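Local coordinates for 3-hexulose-6-phosphate synthase (Mycobacterium gastri, PDB 3AJX), which belongs to the orotidine 5'-phosphate decarboxylase/HUMPS family of enzymes, built as a closed eight-stranded beta/alpha (TIM) barrel, and holds a magnesium ion, at residues S11-L16 with K37-S42; L16-K21 with A193-A198; T45-A50 with K54-D59; A183-A188 with K200-A205. The protein carries 1 engineered substitution. All coordinates share one frame; numbering follows the deposited sequence.

Contact 1 of 4, residues S11-L16 with K37-S42. Engineered in segment 37-42: Lys37 (natural residue Glu).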
loop_
_atom_site.group_PDB
_atom_site.type_symbol
_atom_site.label_atom_id
_atom_site.label_comp_id
_atom_site.label_asym_id
_atom_site.label_seq_id
_atom_site.Cartn_x
_atom_site.Cartn_y
_atom_site.Cartn_z
ATOM N N SER A 11 -12.148 3.763 -11.333
ATOM C CA SER A 11 -13.058 4.885 -11.121
ATOM C C SER A 11 -14.264 4.486 -10.291
ATOM O O SER A 11 -14.706 3.336 -10.329
ATOM C CB SER A 11 -13.534 5.463 -12.462
ATOM O OG SER A 11 -14.472 4.610 -13.094
ATOM N N THR A 12 -14.788 5.447 -9.537
ATOM C CA THR A 12 -15.956 5.223 -8.695
ATOM C C THR A 12 -17.153 4.864 -9.570
ATOM O O THR A 12 -17.962 4.006 -9.219
ATOM C CB THR A 12 -16.289 6.485 -7.875
ATOM O OG1 THR A 12 -15.193 6.789 -7.004
ATOM C CG2 THR A 12 -17.550 6.270 -7.051
ATOM N N GLU A 13 -17.259 5.528 -10.713
ATOM C CA GLU A 13 -18.351 5.268 -11.642
ATOM C C GLU A 13 -18.334 3.799 -12.066
ATOM O O GLU A 13 -19.355 3.116 -12.019
ATOM C CB GLU A 13 -18.216 6.165 -12.876
ATOM C CG GLU A 13 -18.372 7.660 -12.607
ATOM C CD GLU A 13 -17.362 8.208 -11.610
ATOM O OE1 GLU A 13 -16.148 7.964 -11.782
ATOM O OE2 GLU A 13 -17.786 8.893 -10.654
ATOM N N ALA A 14 -17.162 3.319 -12.471
ATOM C CA ALA A 14 -17.006 1.932 -12.906
ATOM C C ALA A 14 -17.286 0.956 -11.769
ATOM O O ALA A 14 -17.920 -0.082 -11.972
ATOM C CB ALA A 14 -15.596 1.710 -13.445
ATOM N N ALA A 15 -16.805 1.290 -10.576
ATOM C CA ALA A 15 -17.000 0.441 -9.406
ATOM C C ALA A 15 -18.479 0.321 -9.053
ATOM O O ALA A 15 -18.969 -0.770 -8.767
ATOM C CB ALA A 15 -16.212 0.995 -8.219
ATOM N N LEU A 16 -19.189 1.445 -9.072
ATOM C CA LEU A 16 -20.614 1.449 -8.759
ATOM C C LEU A 16 -21.418 0.663 -9.791
ATOM O O LEU A 16 -22.330 -0.086 -9.442
ATOM C CB LEU A 16 -21.136 2.883 -8.692
ATOM C CG LEU A 16 -20.749 3.705 -7.464
ATOM C CD1 LEU A 16 -21.250 5.130 -7.636
ATOM C CD2 LEU A 16 -21.347 3.075 -6.212
ATOM N N LYS A 37 -6.505 4.091 -4.317
ATOM C CA LYS A 37 -5.451 5.066 -4.579
ATOM C C LYS A 37 -5.868 6.031 -5.684
ATOM O O LYS A 37 -5.414 7.175 -5.730
ATOM C CB LYS A 37 -4.147 4.354 -4.956
ATOM C CG LYS A 37 -3.548 3.567 -3.800
ATOM C CD LYS A 37 -2.262 2.852 -4.179
ATOM C CE LYS A 37 -1.758 2.034 -2.998
ATOM N NZ LYS A 37 -0.545 1.235 -3.317
ATOM N N ALA A 38 -6.754 5.574 -6.558
ATOM C CA ALA A 38 -7.217 6.403 -7.660
ATOM C C ALA A 38 -8.237 7.449 -7.226
ATOM O O ALA A 38 -8.107 8.631 -7.559
ATOM C CB ALA A 38 -7.820 5.518 -8.751
ATOM N N GLU A 39 -9.235 7.007 -6.465
ATOM C CA GLU A 39 -10.331 7.869 -6.022
ATOM C C GLU A 39 -10.306 8.353 -4.577
ATOM O O GLU A 39 -10.979 9.329 -4.240
ATOM C CB GLU A 39 -11.658 7.139 -6.261
ATOM C CG GLU A 39 -11.907 6.774 -7.711
ATOM C CD GLU A 39 -12.508 7.918 -8.507
ATOM O OE1 GLU A 39 -12.235 9.091 -8.172
ATOM O OE2 GLU A 39 -13.243 7.641 -9.474
ATOM N N GLY A 40 -9.551 7.679 -3.719
ATOM C CA GLY A 40 -9.530 8.078 -2.325
ATOM C C GLY A 40 -10.655 7.359 -1.605
ATOM O O GLY A 40 -11.390 6.582 -2.219
ATOM N N LEU A 41 -10.808 7.633 -0.313
ATOM C CA LEU A 41 -11.826 6.989 0.515
ATOM C C LEU A 41 -13.278 7.164 0.069
ATOM O O LEU A 41 -14.132 6.356 0.433
ATOM C CB LEU A 41 -11.680 7.463 1.965
ATOM C CG LEU A 41 -10.328 7.183 2.631
ATOM C CD1 LEU A 41 -10.314 7.798 4.022
ATOM C CD2 LEU A 41 -10.084 5.683 2.704
ATOM N N SER A 42 -13.566 8.198 -0.719
ATOM C CA SER A 42 -14.941 8.427 -1.161
ATOM C C SER A 42 -15.540 7.261 -1.946
ATOM O O SER A 42 -16.757 7.094 -1.966
ATOM C CB SER A 42 -15.040 9.716 -1.993
ATOM O OG SER A 42 -14.240 9.652 -3.158
HETATM O O HOH W 1 -15.576 8.781 -5.362
HETATM O O HOH W 2 -13.937 9.666 -10.854
#
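Thr12 and Glu39 meet at a slant, the glutamate reaching in so that its OE2 lies against both the backbone and the side chain of the threonine. The firm bond is Thr12 N to Glu39 OE2, 2.7 Å long and nearly straight at 163°. It comes to the anti side of the carboxylate and 26° out of its plane. The bend of the Glu39 chain at its second torsion turns the carboxylate onto this N-H, and CG passes 3.4 Å from Thr12 OG1. Thr12 opens helix 12-22, where first-turn N-H groups have no earlier helical carbonyl to bind. The acid supplies one acceptor, and its negative charge probably suits the positive end of the helix dipole. Ser11, the N-cap, supplies another: its short hydroxyl side chain takes Ala14 N on OG at 3.0 Å. In the TIM barrel this joins the helix after strand 2-7 to helix 33-39, after the next strand; Thr12 also packs on helix 42-50. Glu13 comes across Glu39 at about a right angle, their carboxylates turned 66° apart. Glu13 OE1 lies 3.7 Å from Glu39 OE2, and a water donating to both of these oxygens probably eases the repulsion. A second water joins Thr12 OG1 (2.6 Å) to Ser42 OG, two small hydroxyls suited to this wet edge.

Contact 2 of 4, residues L16-K21 with A193-A198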
loop_
_atom_site.group_PDB
_atom_site.type_symbol
_atom_site.label_atom_id
_atom_site.label_comp_id
_atom_site.label_asym_id
_atom_site.label_seq_id
_atom_site.Cartn_x
_atom_site.Cartn_y
_atom_site.Cartn_z
ATOM N N LEU A 16 -19.189 1.445 -9.072
ATOM C CA LEU A 16 -20.614 1.449 -8.759
ATOM C C LEU A 16 -21.418 0.663 -9.791
ATOM O O LEU A 16 -22.330 -0.086 -9.442
ATOM C CB LEU A 16 -21.136 2.883 -8.692
ATOM C CG LEU A 16 -20.749 3.705 -7.464
ATOM C CD1 LEU A 16 -21.250 5.130 -7.636
ATOM C CD2 LEU A 16 -21.347 3.075 -6.212
ATOM N N GLU A 17 -21.085 0.838 -11.067
ATOM C CA GLU A 17 -21.796 0.124 -12.117
ATOM C C GLU A 17 -21.592 -1.378 -11.969
ATOM O O GLU A 17 -22.540 -2.152 -12.093
ATOM C CB GLU A 17 -21.321 0.586 -13.499
ATOM C CG GLU A 17 -21.927 -0.214 -14.647
ATOM C CD GLU A 17 -21.642 0.397 -16.006
ATOM O OE1 GLU A 17 -21.942 -0.259 -17.029
ATOM O OE2 GLU A 17 -21.127 1.535 -16.052
ATOM N N LEU A 18 -20.356 -1.791 -11.692
ATOM C CA LEU A 18 -20.060 -3.209 -11.528
ATOM C C LEU A 18 -20.758 -3.769 -10.298
ATOM O O LEU A 18 -21.376 -4.830 -10.356
ATOM C CB LEU A 18 -18.551 -3.438 -11.402
ATOM C CG LEU A 18 -18.141 -4.904 -11.238
ATOM C CD1 LEU A 18 -18.621 -5.706 -12.440
ATOM C CD2 LEU A 18 -16.634 -5.016 -11.095
ATOM N N ALA A 19 -20.656 -3.052 -9.182
ATOM C CA ALA A 19 -21.284 -3.497 -7.943
ATOM C C ALA A 19 -22.787 -3.674 -8.139
ATOM O O ALA A 19 -23.390 -4.587 -7.579
ATOM C CB ALA A 19 -21.012 -2.493 -6.825
ATOM N N GLY A 20 -23.390 -2.797 -8.937
ATOM C CA GLY A 20 -24.818 -2.893 -9.178
ATOM C C GLY A 20 -25.213 -4.163 -9.911
ATOM O O GLY A 20 -26.288 -4.718 -9.672
ATOM N N LYS A 21 -24.340 -4.629 -10.799
ATOM C CA LYS A 21 -24.604 -5.830 -11.587
ATOM C C LYS A 21 -24.331 -7.152 -10.870
ATOM O O LYS A 21 -24.956 -8.166 -11.183
ATOM C CB LYS A 21 -23.772 -5.808 -12.871
ATOM C CG LYS A 21 -24.001 -4.602 -13.758
ATOM C CD LYS A 21 -23.142 -4.694 -15.005
ATOM C CE LYS A 21 -23.346 -3.489 -15.908
ATOM N NZ LYS A 21 -22.521 -3.585 -17.144
ATOM N N ALA A 193 -17.401 -10.288 -20.352
ATOM C CA ALA A 193 -18.317 -9.510 -21.180
ATOM C C ALA A 193 -19.638 -9.389 -20.432
ATOM O O ALA A 193 -20.373 -8.416 -20.593
ATOM C CB ALA A 193 -18.535 -10.204 -22.525
ATOM N N ASP A 194 -19.919 -10.387 -19.598
ATOM C CA ASP A 194 -21.146 -10.430 -18.809
ATOM C C ASP A 194 -20.798 -10.659 -17.333
ATOM O O ASP A 194 -20.908 -11.776 -16.824
ATOM C CB ASP A 194 -22.035 -11.564 -19.319
ATOM C CG ASP A 194 -23.417 -11.545 -18.711
ATOM O OD1 ASP A 194 -23.669 -10.716 -17.811
ATOM O OD2 ASP A 194 -24.255 -12.371 -19.132
ATOM N N PRO A 195 -20.374 -9.599 -16.627
ATOM C CA PRO A 195 -20.006 -9.685 -15.208
ATOM C C PRO A 195 -21.077 -10.291 -14.300
ATOM O O PRO A 195 -20.767 -11.078 -13.402
ATOM C CB PRO A 195 -19.699 -8.233 -14.845
ATOM C CG PRO A 195 -19.155 -7.685 -16.133
ATOM C CD PRO A 195 -20.129 -8.243 -17.148
ATOM N N ALA A 196 -22.331 -9.921 -14.529
ATOM C CA ALA A 196 -23.432 -10.432 -13.719
ATOM C C ALA A 196 -23.527 -11.952 -13.806
ATOM O O ALA A 196 -23.629 -12.635 -12.784
ATOM C CB ALA A 196 -24.745 -9.803 -14.165
ATOM N N ALA A 197 -23.494 -12.482 -15.024
ATOM C CA ALA A 197 -23.579 -13.925 -15.217
ATOM C C ALA A 197 -22.354 -14.626 -14.643
ATOM O O ALA A 197 -22.457 -15.732 -14.113
ATOM C CB ALA A 197 -23.728 -14.250 -16.705
ATOM N N ALA A 198 -21.193 -13.983 -14.753
ATOM C CA ALA A 198 -19.958 -14.563 -14.231
ATOM C C ALA A 198 -20.049 -14.715 -12.719
ATOM O O ALA A 198 -19.648 -15.739 -12.162
ATOM C CB ALA A 198 -18.766 -13.683 -14.600
#
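Leu18 and Lys21, one helical turn apart, bring helix 12-22 against the first turn of helix 195-204. These are the first and last long helices of the TIM barrel, set side by side where the ring of outer helices closes. Glu17 comes first in sequence and stands on the exposed side, where its OE1 forms a long, weak salt bridge of 3.4 Å with Lys21 NZ. Leu18 follows on the buried side. With CG anti to its backbone N (chi1 -179°), the leucine stands out from the helix and its CD1 branch meets Pro195 CB at 3.7 Å, the two side chains slanting past each other; the leucine also packs on Leu9. Proline fits the first turn of a helix, since it has no N-H to leave without an acceptor and its rigid ring gives leucine a firm apolar surface. Lys21 closes the turn. Its CB is directed at the other helix, 4.3 Å from Ala196 CB, while the extended rest of the chain carries the ammonium back toward Glu17, so that one residue serves both the packing and the solvent side. Alanine at 196 is small enough for the backbones to come close, with Lys21 CA 5.2 Å from Ala196 CA. The start of the second helix is capped by Asp194, whose OD1 accepts a weak bond from Ala197 N. Closest of all in this contact, the methyl carbon Ala196 CB lies 3.4 Å from the carbonyl oxygen Lys21 O.

Contact 3 of 4, residues T45-A50 with K54-D59. With MG (magnesium ion), chain F.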
loop_
_atom_site.group_PDB
_atom_site.type_symbol
_atom_site.label_atom_id
_atom_site.label_comp_id
_atom_site.label_asym_id
_atom_site.label_seq_id
_atom_site.Cartn_x
_atom_site.Cartn_y
_atom_site.Cartn_z
ATOM N N THR A 45 -17.188 5.005 0.601
ATOM C CA THR A 45 -18.428 5.587 1.089
ATOM C C THR A 45 -19.557 5.446 0.080
ATOM O O THR A 45 -20.686 5.120 0.444
ATOM C CB THR A 45 -18.227 7.071 1.416
ATOM O OG1 THR A 45 -17.099 7.210 2.290
ATOM C CG2 THR A 45 -19.463 7.640 2.099
ATOM N N ALA A 46 -19.243 5.679 -1.188
ATOM C CA ALA A 46 -20.240 5.583 -2.251
ATOM C C ALA A 46 -20.782 4.167 -2.410
ATOM O O ALA A 46 -21.987 3.965 -2.555
ATOM C CB ALA A 46 -19.639 6.063 -3.566
ATOM N N VAL A 47 -19.889 3.183 -2.385
ATOM C CA VAL A 47 -20.300 1.796 -2.538
ATOM C C VAL A 47 -21.114 1.302 -1.347
ATOM O O VAL A 47 -22.102 0.586 -1.523
ATOM C CB VAL A 47 -19.079 0.874 -2.743
ATOM C CG1 VAL A 47 -19.519 -0.586 -2.762
ATOM C CG2 VAL A 47 -18.388 1.228 -4.050
ATOM N N LYS A 48 -20.712 1.684 -0.138
ATOM C CA LYS A 48 -21.441 1.255 1.054
ATOM C C LYS A 48 -22.836 1.875 1.052
ATOM O O LYS A 48 -23.808 1.238 1.455
ATOM C CB LYS A 48 -20.689 1.664 2.327
ATOM C CG LYS A 48 -21.344 1.180 3.627
ATOM C CD LYS A 48 -21.394 -0.345 3.702
ATOM C CE LYS A 48 -22.030 -0.828 4.997
ATOM N NZ LYS A 48 -22.044 -2.318 5.089
ATOM N N LYS A 49 -22.929 3.116 0.585
ATOM C CA LYS A 49 -24.212 3.808 0.533
ATOM C C LYS A 49 -25.164 3.120 -0.443
ATOM O O LYS A 49 -26.362 3.003 -0.178
ATOM C CB LYS A 49 -24.015 5.269 0.115
ATOM C CG LYS A 49 -25.302 6.084 0.113
ATOM C CD LYS A 49 -25.076 7.490 -0.420
ATOM C CE LYS A 49 -26.389 8.256 -0.498
ATOM N NZ LYS A 49 -26.219 9.581 -1.152
ATOM N N ALA A 50 -24.625 2.663 -1.570
ATOM C CA ALA A 50 -25.424 1.988 -2.588
ATOM C C ALA A 50 -25.750 0.540 -2.217
ATOM O O ALA A 50 -26.694 -0.045 -2.751
ATOM C CB ALA A 50 -24.697 2.028 -3.929
ATOM N N LYS A 54 -24.436 -4.961 2.491
ATOM C CA LYS A 54 -23.403 -5.838 1.959
ATOM C C LYS A 54 -22.135 -5.531 2.740
ATOM O O LYS A 54 -21.960 -4.414 3.225
ATOM C CB LYS A 54 -23.157 -5.558 0.474
ATOM C CG LYS A 54 -24.264 -6.031 -0.450
ATOM C CD LYS A 54 -24.318 -7.545 -0.516
ATOM C CE LYS A 54 -25.468 -8.011 -1.385
ATOM N NZ LYS A 54 -25.568 -9.493 -1.432
ATOM N N ILE A 55 -21.259 -6.520 2.874
ATOM C CA ILE A 55 -20.001 -6.312 3.580
ATOM C C ILE A 55 -19.051 -5.606 2.622
ATOM O O ILE A 55 -18.758 -6.121 1.543
ATOM C CB ILE A 55 -19.381 -7.654 4.016
ATOM C CG1 ILE A 55 -20.273 -8.312 5.071
ATOM C CG2 ILE A 55 -17.971 -7.433 4.557
ATOM C CD1 ILE A 55 -19.866 -9.722 5.436
ATOM N N VAL A 56 -18.584 -4.424 3.013
ATOM C CA VAL A 56 -17.666 -3.651 2.183
ATOM C C VAL A 56 -16.236 -3.840 2.683
ATOM O O VAL A 56 -15.922 -3.576 3.841
ATOM C CB VAL A 56 -18.053 -2.161 2.179
ATOM C CG1 VAL A 56 -17.003 -1.347 1.443
ATOM C CG2 VAL A 56 -19.408 -1.993 1.487
ATOM N N PHE A 57 -15.386 -4.306 1.774
ATOM C CA PHE A 57 -13.985 -4.632 2.029
ATOM C C PHE A 57 -13.075 -3.579 1.375
ATOM O O PHE A 57 -13.073 -3.432 0.155
ATOM C CB PHE A 57 -13.770 -6.027 1.423
ATOM C CG PHE A 57 -12.406 -6.616 1.618
ATOM C CD1 PHE A 57 -12.240 -7.729 2.440
ATOM C CD2 PHE A 57 -11.325 -6.175 0.862
ATOM C CE1 PHE A 57 -11.022 -8.406 2.495
ATOM C CE2 PHE A 57 -10.106 -6.842 0.912
ATOM C CZ PHE A 57 -9.958 -7.966 1.730
ATOM N N ALA A 58 -12.323 -2.837 2.186
ATOM C CA ALA A 58 -11.411 -1.817 1.658
ATOM C C ALA A 58 -10.000 -2.398 1.638
ATOM O O ALA A 58 -9.404 -2.620 2.694
ATOM C CB ALA A 58 -11.460 -0.555 2.529
ATOM N N ASP A 59 -9.480 -2.651 0.437
ATOM C CA ASP A 59 -8.151 -3.238 0.277
ATOM C C ASP A 59 -7.055 -2.184 0.401
ATOM O O ASP A 59 -6.370 -1.849 -0.573
ATOM C CB ASP A 59 -8.047 -3.934 -1.084
ATOM C CG ASP A 59 -7.007 -5.040 -1.098
ATOM O OD1 ASP A 59 -6.230 -5.147 -0.128
ATOM O OD2 ASP A 59 -6.967 -5.803 -2.086
HETATM MG MG MG F . -7.292 -7.704 -2.902
HETATM O O HOH W 3 -5.346 -8.184 -3.219
HETATM O O HOH W 4 -8.278 -8.951 -3.000
HETATM O O HOH W 5 -6.736 -8.210 -0.889
#
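Lys48 lays the aliphatic part of its side chain over one branch of Val56, with CD only 3.4 Å from Val56 CG2, tighter than a usual carbon contact. CG leaves anti to the backbone N, and a bend at chi2 (62°) then folds the chain across the valine and brings the ammonium to the start of the strand. There Lys48 NZ gives a hydrogen bond of 2.8 Å to Lys54 O. The approach is fairly straight to the carbonyl, at a C=O...donor angle of 159°, with the nitrogen tilted 21° from its plane. A more distant apolar touch, Val47 CG1 to Val56 CG2 at 4.5 Å, continues the packing. This is the return from helix to strand in a beta/alpha unit of the TIM barrel: helix 42-50 lies on the outside of strand 55-62. Side chains alternate along that strand. Val56, beta-branched and apolar, faces the helix, whereas Asp59 points into the barrel and binds the magnesium ion through OD2 at 2.1 Å. Waters also bind the ion, Glu30 belongs to the same metal site, and Asp59 OD1 is held by Lys61 and Thr82. Lysine suits position 48 because its methylenes can pack while its tip stays polar. That tip also bonds Pro52 O and forms a salt bridge with Asp79 OD1, which in turn accepts from Val56 N. With two carbonyls and a carboxylate around it, the ammonium of Lys48 probably stays charged, and its place at the start of the strand is fixed by these three partners.

Contact 4 of 4, residues A183-A188 with K200-A205. With SO4 (sulfate ion), chain G.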
loop_
_atom_site.group_PDB
_atom_site.type_symbol
_atom_site.label_atom_id
_atom_site.label_comp_id
_atom_site.label_asym_id
_atom_site.label_seq_id
_atom_site.Cartn_x
_atom_site.Cartn_y
_atom_site.Cartn_z
ATOM N N ALA A 183 -14.087 -17.037 -1.058
ATOM C CA ALA A 183 -13.440 -17.227 -2.346
ATOM C C ALA A 183 -13.511 -15.842 -2.987
ATOM O O ALA A 183 -14.593 -15.266 -3.101
ATOM C CB ALA A 183 -14.202 -18.242 -3.193
ATOM N N VAL A 184 -12.360 -15.300 -3.376
ATOM C CA VAL A 184 -12.307 -13.978 -3.994
ATOM C C VAL A 184 -12.181 -14.101 -5.505
ATOM O O VAL A 184 -11.361 -14.868 -6.006
ATOM C CB VAL A 184 -11.097 -13.159 -3.485
ATOM C CG1 VAL A 184 -11.095 -11.775 -4.124
ATOM C CG2 VAL A 184 -11.150 -13.044 -1.974
ATOM N N ALA A 185 -12.999 -13.348 -6.226
ATOM C CA ALA A 185 -12.951 -13.366 -7.681
ATOM C C ALA A 185 -12.818 -11.936 -8.197
ATOM O O ALA A 185 -13.636 -11.071 -7.876
ATOM C CB ALA A 185 -14.213 -14.017 -8.243
ATOM N N GLY A 186 -11.776 -11.693 -8.984
ATOM C CA GLY A 186 -11.549 -10.373 -9.547
ATOM C C GLY A 186 -11.734 -10.361 -11.054
ATOM O O GLY A 186 -12.822 -10.062 -11.544
ATOM N N GLY A 187 -10.673 -10.695 -11.783
ATOM C CA GLY A 187 -10.729 -10.705 -13.235
ATOM C C GLY A 187 -11.824 -11.577 -13.823
ATOM O O GLY A 187 -12.366 -11.266 -14.883
ATOM N N ALA A 188 -12.149 -12.675 -13.148
ATOM C CA ALA A 188 -13.191 -13.570 -13.632
ATOM C C ALA A 188 -14.521 -12.824 -13.717
ATOM O O ALA A 188 -15.387 -13.163 -14.528
ATOM C CB ALA A 188 -13.322 -14.777 -12.704
ATOM N N LYS A 200 -22.828 -14.863 -10.957
ATOM C CA LYS A 200 -23.873 -15.848 -10.682
ATOM C C LYS A 200 -23.331 -17.268 -10.804
ATOM O O LYS A 200 -23.601 -18.127 -9.962
ATOM C CB LYS A 200 -25.049 -15.658 -11.647
ATOM C CG LYS A 200 -26.249 -16.547 -11.333
ATOM C CD LYS A 200 -27.395 -16.349 -12.318
ATOM C CE LYS A 200 -28.613 -17.165 -11.888
ATOM N NZ LYS A 200 -29.757 -17.034 -12.835
ATOM N N GLU A 201 -22.556 -17.510 -11.855
ATOM C CA GLU A 201 -21.982 -18.829 -12.091
ATOM C C GLU A 201 -20.944 -19.202 -11.032
ATOM O O GLU A 201 -20.831 -20.366 -10.646
ATOM C CB GLU A 201 -21.384 -18.874 -13.498
ATOM C CG GLU A 201 -22.453 -18.732 -14.579
ATOM C CD GLU A 201 -21.899 -18.314 -15.928
ATOM O OE1 GLU A 201 -21.290 -17.226 -16.008
ATOM O OE2 GLU A 201 -22.080 -19.070 -16.907
ATOM N N LEU A 202 -20.180 -18.220 -10.565
ATOM C CA LEU A 202 -19.195 -18.487 -9.522
ATOM C C LEU A 202 -19.942 -18.895 -8.250
ATOM O O LEU A 202 -19.558 -19.845 -7.562
ATOM C CB LEU A 202 -18.352 -17.236 -9.264
ATOM C CG LEU A 202 -17.217 -17.004 -10.260
ATOM C CD1 LEU A 202 -16.751 -15.561 -10.184
ATOM C CD2 LEU A 202 -16.074 -17.974 -9.967
ATOM N N ARG A 203 -21.016 -18.169 -7.955
ATOM C CA ARG A 203 -21.854 -18.432 -6.790
ATOM C C ARG A 203 -22.473 -19.829 -6.847
ATOM O O ARG A 203 -22.516 -20.546 -5.848
ATOM C CB ARG A 203 -22.970 -17.384 -6.717
ATOM C CG ARG A 203 -24.175 -17.789 -5.876
ATOM C CD ARG A 203 -23.828 -17.875 -4.406
ATOM N NE ARG A 203 -23.509 -16.561 -3.857
ATOM C CZ ARG A 203 -23.119 -16.347 -2.605
ATOM N NH1 ARG A 203 -22.998 -17.365 -1.759
ATOM N NH2 ARG A 203 -22.849 -15.116 -2.198
ATOM N N ALA A 204 -22.951 -20.205 -8.027
ATOM C CA ALA A 204 -23.590 -21.500 -8.220
ATOM C C ALA A 204 -22.663 -22.684 -7.977
ATOM O O ALA A 204 -23.118 -23.766 -7.604
ATOM C CB ALA A 204 -24.175 -21.578 -9.626
ATOM N N ALA A 205 -21.368 -22.485 -8.190
ATOM C CA ALA A 205 -20.394 -23.555 -8.006
ATOM C C ALA A 205 -20.106 -23.822 -6.532
ATOM O O ALA A 205 -19.523 -24.850 -6.183
ATOM C CB ALA A 205 -19.099 -23.213 -8.740
HETATM S S SO4 G . -8.206 -11.964 -9.050
HETATM O O1 SO4 G . -8.075 -11.365 -10.396
HETATM O O2 SO4 G . -6.894 -12.444 -8.573
HETATM O O3 SO4 G . -9.145 -13.100 -9.113
HETATM O O4 SO4 G . -8.729 -10.947 -8.119
#
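Leu202 reaches from helix 195-204 toward Ala185 and Ala188, joining the last helix of the TIM barrel to strand 182-185 and the short helix 187-190 that follows it. Its CB already points at the strand but stays 5.3 Å from Ala185 CB. CG, set anti to the carbonyl carbon (chi1 -81°), advances to 4.7 Å from that same methyl. At the tip the two branches part company. CD1 does the touching, 3.5 Å from Ala185 CB and 4.3 Å from Ala188 CB, so one methyl sits against two; CD2 is turned off and comes no nearer than 4.7 Å to Ala185 CB. Leu3, Val169 and Ile172 also pack on this leucine, which makes a branched apolar chain apt for such a buried layer. Alanine suits both facing positions because a single methyl leaves helix 195-204 room to lie close to the strand and to the short helix. Beyond Ala185, Gly186 is the N-cap of helix 187-190, which begins at Gly187. Because Gly186 has no side chain, a sulfate ion, probably from the crystallisation liquor, can settle against the backbone, much as phosphate groups do at helix starts in many TIM barrels. Gln140 and Gly166 also hold it. Gly186 N donates to sulfate O3 at 3.0 Å with a bent angle of 146°, whereas Gly187 N points almost straight at sulfate O1, 178° at the hydrogen.

In the fold
All four contacts belong to one eight-stranded barrel and its coat of helices. Helix 12-22 serves contacts 1 and 2, whose centres are 16 Å apart, and helix 195-204 serves contacts 2 and 4, 11 Å apart; contact 2 thus ties the start of the chain to its end. Contact 3 follows contact 1 in sequence, 11 Å away, and Leu16 and Thr12 pack on its helix 42-50. Contacts 3 and 4 do not touch, at about 19 Å between centres, but each sets a helix against a strand of the same sheet, and those strands lead to the magnesium and sulfate sites respectively. Contacts 2 and 4 also touch, Ala198 packing on Ala188.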